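11S globulin isoform 1 (Cocos nucifera, PDB 5WPW) serves as a seed storage globulin of coconut, a nutrient reservoir built as a hexamer, and is a potential food allergen. Local coordinates at the interface of chains A and B and the interface of chains A and C. Numbering follows the deposited sequence. Chains: chain A/B/C, 11S globulin isoform 1.

Contact 1: the interface of chains A and B. Residues chain A 82-83, 106, 243, 247; chain B 260-262, 272, 277.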
loop_
_atom_site.group_PDB
_atom_site.type_symbol
_atom_site.label_atom_id
_atom_site.label_comp_id
_atom_site.label_asym_id
_atom_site.label_seq_id
_atom_site.Cartn_x
_atom_site.Cartn_y
_atom_site.Cartn_z
ATOM N N THR A 82 23.096 -8.405 -17.737
ATOM C CA THR A 82 24.060 -7.477 -17.176
ATOM C C THR A 82 25.416 -8.123 -16.922
ATOM O O THR A 82 26.333 -7.426 -16.473
ATOM C CB THR A 82 23.541 -6.873 -15.877
ATOM O OG1 THR A 82 23.388 -7.918 -14.930
ATOM C CG2 THR A 82 22.182 -6.151 -16.105
ATOM N N PHE A 83 25.560 -9.426 -17.167
ATOM C CA PHE A 83 26.853 -10.105 -17.110
ATOM C C PHE A 83 27.315 -10.333 -18.549
ATOM O O PHE A 83 26.658 -11.065 -19.299
ATOM C CB PHE A 83 26.766 -11.451 -16.382
ATOM C CG PHE A 83 26.818 -11.366 -14.885
ATOM C CD1 PHE A 83 26.312 -10.260 -14.203
ATOM C CD2 PHE A 83 27.352 -12.419 -14.152
ATOM C CE1 PHE A 83 26.357 -10.200 -12.829
ATOM C CE2 PHE A 83 27.400 -12.362 -12.769
ATOM C CZ PHE A 83 26.896 -11.247 -12.105
ATOM N N LYS A 106 22.480 -12.215 -14.422
ATOM C CA LYS A 106 23.359 -12.350 -13.268
ATOM C C LYS A 106 23.191 -13.726 -12.634
ATOM O O LYS A 106 22.097 -14.286 -12.601
ATOM C CB LYS A 106 23.045 -11.247 -12.259
ATOM C CG LYS A 106 21.561 -11.133 -11.935
ATOM C CD LYS A 106 21.236 -9.904 -11.077
ATOM C CE LYS A 106 21.059 -8.641 -11.932
ATOM N NZ LYS A 106 20.501 -7.505 -11.125
ATOM N N GLU A 243 17.660 -1.429 -12.091
ATOM C CA GLU A 243 18.234 -1.374 -10.755
ATOM C C GLU A 243 17.202 -1.622 -9.664
ATOM O O GLU A 243 17.574 -1.691 -8.480
ATOM C CB GLU A 243 18.892 -0.020 -10.525
ATOM C CG GLU A 243 19.962 0.309 -11.541
ATOM C CD GLU A 243 20.415 1.742 -11.429
ATOM O OE1 GLU A 243 19.766 2.616 -12.049
ATOM O OE2 GLU A 243 21.394 1.990 -10.697
ATOM N N SER A 247 16.816 -6.300 -9.930
ATOM C CA SER A 247 17.882 -6.515 -8.966
ATOM C C SER A 247 17.352 -7.008 -7.627
ATOM O O SER A 247 17.991 -6.778 -6.598
ATOM C CB SER A 247 18.693 -5.227 -8.783
ATOM O OG SER A 247 19.139 -4.747 -10.038
ATOM N N ALA B 260 27.682 -9.161 -7.290
ATOM C CA ALA B 260 27.587 -8.092 -8.266
ATOM C C ALA B 260 26.255 -8.164 -9.004
ATOM O O ALA B 260 25.720 -9.251 -9.267
ATOM C CB ALA B 260 28.752 -8.182 -9.264
ATOM N N ASP B 261 25.707 -6.985 -9.324
ATOM C CA ASP B 261 24.556 -6.921 -10.215
ATOM C C ASP B 261 24.955 -6.746 -11.668
ATOM O O ASP B 261 24.250 -7.233 -12.559
ATOM C CB ASP B 261 23.623 -5.776 -9.818
ATOM C CG ASP B 261 23.002 -5.992 -8.453
ATOM O OD1 ASP B 261 22.173 -6.907 -8.326
ATOM O OD2 ASP B 261 23.366 -5.260 -7.518
ATOM N N VAL B 262 26.060 -6.059 -11.917
ATOM C CA VAL B 262 26.587 -5.831 -13.254
ATOM C C VAL B 262 28.032 -6.290 -13.226
ATOM O O VAL B 262 28.771 -5.890 -12.329
ATOM C CB VAL B 262 26.516 -4.345 -13.648
ATOM C CG1 VAL B 262 27.128 -4.127 -15.025
ATOM C CG2 VAL B 262 25.051 -3.824 -13.596
ATOM N N THR B 272 24.277 -2.900 -6.421
ATOM C CA THR B 272 23.321 -1.920 -5.926
ATOM C C THR B 272 22.601 -2.441 -4.686
ATOM O O THR B 272 22.353 -3.637 -4.531
ATOM C CB THR B 272 22.300 -1.538 -7.008
ATOM O OG1 THR B 272 21.203 -2.464 -7.004
ATOM C CG2 THR B 272 22.949 -1.538 -8.376
ATOM N N LYS B 277 16.555 -5.255 -1.981
ATOM C CA LYS B 277 17.483 -6.136 -1.280
ATOM C C LYS B 277 17.342 -6.027 0.228
ATOM O O LYS B 277 17.273 -7.036 0.918
ATOM C CB LYS B 277 18.923 -5.808 -1.675
ATOM C CG LYS B 277 19.113 -5.763 -3.160
ATOM C CD LYS B 277 20.487 -6.263 -3.499
ATOM C CE LYS B 277 20.676 -6.310 -5.012
ATOM N NZ LYS B 277 22.126 -6.379 -5.348
#
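A:Thr82 and B:Asp261 meet where two subunits of this 11S globulin, a bicupin seed storage protein, pack about a two-fold axis. This contact belongs to the hexamer that the protein forms. The tight part lies around the backbone carbonyl of B:Asp261. The hydroxyl OG1 of A:Thr82 donates to B:Asp261 O at 2.6 Å. The bond runs nearly along the C=O axis, at 161°. OG1 reaches it from between its own backbone N and carbonyl carbon (chi1 63°). The A:Phe83 ring turns its edge to the same loop. A:Phe83 CE1 lies 3.6 Å from B:Asp261 O, and B:Ala260 O sits at the rim in the ring plane. CA of A:Lys106 covers one face of this ring over its centre. The A:Lys106 chain then bends at chi3 (84°) and crosses the B:Asp261 side chain obliquely. A:Lys106 NZ makes a salt bridge with B:Asp261 OD1, weak as a hydrogen bond at 3.3 Å. The other carboxylate oxygen is OD2. B:Asp261 OD2 accepts the backbone N of B:Thr272 at 2.8 Å. On its syn side, B:Asp261 OD2 takes NZ of B:Lys277 at 2.7 Å. B:Lys277 also bonds B:Thr272 O, so the carboxylate is held in place from within chain B. The side chains of A:Ser247 and A:Glu243 pack more loosely. A:Ser247 CB stays 3.9 Å from B:Asp261 OD1. B:Thr272 OG1 is 4.0 Å from the carbonyl A:Glu243 O. A:Ser247 O still touches CE of B:Lys277 at 3.2 Å.

Contact 2: the interface of chains A and C. Residues chain A 392-393; chain C 158-160, 201-202, 204, 207, 209.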
loop_
_atom_site.group_PDB
_atom_site.type_symbol
_atom_site.label_atom_id
_atom_site.label_comp_id
_atom_site.label_asym_id
_atom_site.label_seq_id
_atom_site.Cartn_x
_atom_site.Cartn_y
_atom_site.Cartn_z
ATOM N N SER A 392 -9.293 -20.938 35.563
ATOM C CA SER A 392 -9.263 -21.771 34.359
ATOM C C SER A 392 -8.800 -23.191 34.656
ATOM O O SER A 392 -9.349 -24.162 34.116
ATOM C CB SER A 392 -8.332 -21.157 33.298
ATOM O OG SER A 392 -8.767 -19.849 32.911
ATOM N N TYR A 393 -7.738 -23.329 35.439
ATOM C CA TYR A 393 -7.150 -24.625 35.731
ATOM C C TYR A 393 -7.508 -25.135 37.124
ATOM O O TYR A 393 -7.005 -26.184 37.523
ATOM C CB TYR A 393 -5.622 -24.545 35.583
ATOM C CG TYR A 393 -5.159 -24.159 34.191
ATOM C CD1 TYR A 393 -5.270 -25.043 33.135
ATOM C CD2 TYR A 393 -4.613 -22.905 33.944
ATOM C CE1 TYR A 393 -4.832 -24.690 31.859
ATOM C CE2 TYR A 393 -4.188 -22.545 32.694
ATOM C CZ TYR A 393 -4.302 -23.427 31.652
ATOM O OH TYR A 393 -3.873 -23.034 30.397
ATOM N N LEU C 158 -7.269 -23.439 25.561
ATOM C CA LEU C 158 -6.043 -23.419 26.349
ATOM C C LEU C 158 -6.259 -24.035 27.728
ATOM O O LEU C 158 -5.301 -24.491 28.362
ATOM C CB LEU C 158 -5.525 -21.980 26.498
ATOM C CG LEU C 158 -4.858 -21.260 25.318
ATOM C CD1 LEU C 158 -4.061 -20.047 25.813
ATOM C CD2 LEU C 158 -3.988 -22.191 24.523
ATOM N N ALA C 159 -7.495 -24.059 28.204
ATOM C CA ALA C 159 -7.813 -24.665 29.482
ATOM C C ALA C 159 -9.204 -25.260 29.391
ATOM O O ALA C 159 -10.028 -24.804 28.596
ATOM C CB ALA C 159 -7.738 -23.638 30.607
ATOM N N GLY C 160 -9.461 -26.281 30.206
ATOM C CA GLY C 160 -10.806 -26.812 30.338
ATOM C C GLY C 160 -11.151 -27.913 29.353
ATOM O O GLY C 160 -10.295 -28.556 28.744
ATOM N N LYS C 201 -2.438 -31.002 36.566
ATOM C CA LYS C 201 -3.600 -30.145 36.782
ATOM C C LYS C 201 -3.830 -29.202 35.600
ATOM O O LYS C 201 -4.976 -28.843 35.305
ATOM C CB LYS C 201 -3.458 -29.348 38.085
ATOM C CG LYS C 201 -3.396 -30.226 39.357
ATOM C CD LYS C 201 -3.044 -29.421 40.625
ATOM C CE LYS C 201 -4.219 -28.576 41.134
ATOM N NZ LYS C 201 -5.401 -29.377 41.578
ATOM N N LEU C 202 -2.769 -28.796 34.910
ATOM C CA LEU C 202 -2.968 -27.962 33.731
ATOM C C LEU C 202 -3.743 -28.700 32.652
ATOM O O LEU C 202 -4.475 -28.071 31.883
ATOM C CB LEU C 202 -1.628 -27.477 33.188
ATOM C CG LEU C 202 -1.027 -26.355 34.025
ATOM C CD1 LEU C 202 0.389 -26.115 33.584
ATOM C CD2 LEU C 202 -1.853 -25.068 33.939
ATOM N N CYS C 204 -6.285 -30.553 33.022
ATOM C CA CYS C 204 -7.721 -30.387 33.287
ATOM C C CYS C 204 -8.499 -31.684 33.058
ATOM O O CYS C 204 -9.601 -31.674 32.505
ATOM C CB CYS C 204 -8.309 -29.248 32.440
ATOM S SG CYS C 204 -7.764 -27.583 32.905
ATOM N N ASP C 207 -12.336 -32.140 34.675
ATOM C CA ASP C 207 -13.191 -30.963 34.760
ATOM C C ASP C 207 -14.576 -31.267 34.194
ATOM O O ASP C 207 -14.715 -31.914 33.154
ATOM C CB ASP C 207 -12.537 -29.793 34.006
ATOM C CG ASP C 207 -13.087 -28.434 34.423
ATOM O OD1 ASP C 207 -14.217 -28.381 34.960
ATOM O OD2 ASP C 207 -12.391 -27.413 34.192
ATOM N N ARG C 209 -16.966 -28.528 34.266
ATOM C CA ARG C 209 -17.601 -27.222 34.164
ATOM C C ARG C 209 -17.888 -26.789 32.726
ATOM O O ARG C 209 -18.778 -25.960 32.513
ATOM C CB ARG C 209 -16.732 -26.167 34.848
ATOM C CG ARG C 209 -16.333 -26.510 36.281
ATOM C CD ARG C 209 -15.329 -25.499 36.837
ATOM N NE ARG C 209 -14.035 -25.578 36.160
ATOM C CZ ARG C 209 -13.109 -24.629 36.226
ATOM N NH1 ARG C 209 -13.335 -23.536 36.939
ATOM N NH2 ARG C 209 -11.951 -24.771 35.584
HETATM O O HOH W 1 -7.277 -28.477 36.766
#
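The phenol OH of A:Tyr393 donates a hydrogen bond of 2.9 Å to the backbone C:Leu158 O. The donor stands well above the carbonyl plane, 55° out of it. This joins two cupin subunits of the 11S globulin hexamer. A:Tyr393 ends helix 386-393, and its ring is clamped between chain C groups. The methyl CD2 of C:Leu202, from helix 196-202, sits over the ring centre at 3.3 Å from the centroid. C:Ala159 CB lies over the opposite face, 3.8 Å from the centroid. A:Ser392 CB shares that face, offset toward the rim, and touches C:Ala159 CB. With CG anti to its carbonyl carbon (chi1 -60°), the A:Tyr393 ring lies face-on to both methyls while its hydroxyl reaches the loop. C:Cys204 SG packs 3.6 Å from A:Tyr393 CD1. This sulfur also accepts the backbone N of C:Gly160 at 3.4 Å, which ties the loop behind C:Ala159 to C:Cys204. Beyond the ring the contact is more polar. C:Arg209 NH2 comes 3.0 Å from A:Ser392 O, but its N-H groups are not aimed at that oxygen, so this is not counted as a hydrogen bond. The guanidinium is instead held side-on by C:Asp207, with NE on OD1 and NH2 on OD2. Its positive charge near the helix C-terminus may still be favourable. A water lies between the backbone oxygens of A:Tyr393 and C:Lys201, but its distance to A:Tyr393 O is doubtfully short.

Contact 1 and contact 2 lie about 57 Å apart, measured between the centres of their C-alpha atoms. They share no residue positions, so chain A can hold chains B and C at once. Contact 1 belongs to a two-fold interface and has a twin with the chains exchanged. Contact 2 lies in an interface that is not an exact two-fold. In the 11S family plan, subunits join head to tail into trimers and two trimers stack face to face as the hexamer. Contact 1 is then likely to lie between stacked trimers, and contact 2 between neighbours within one trimer.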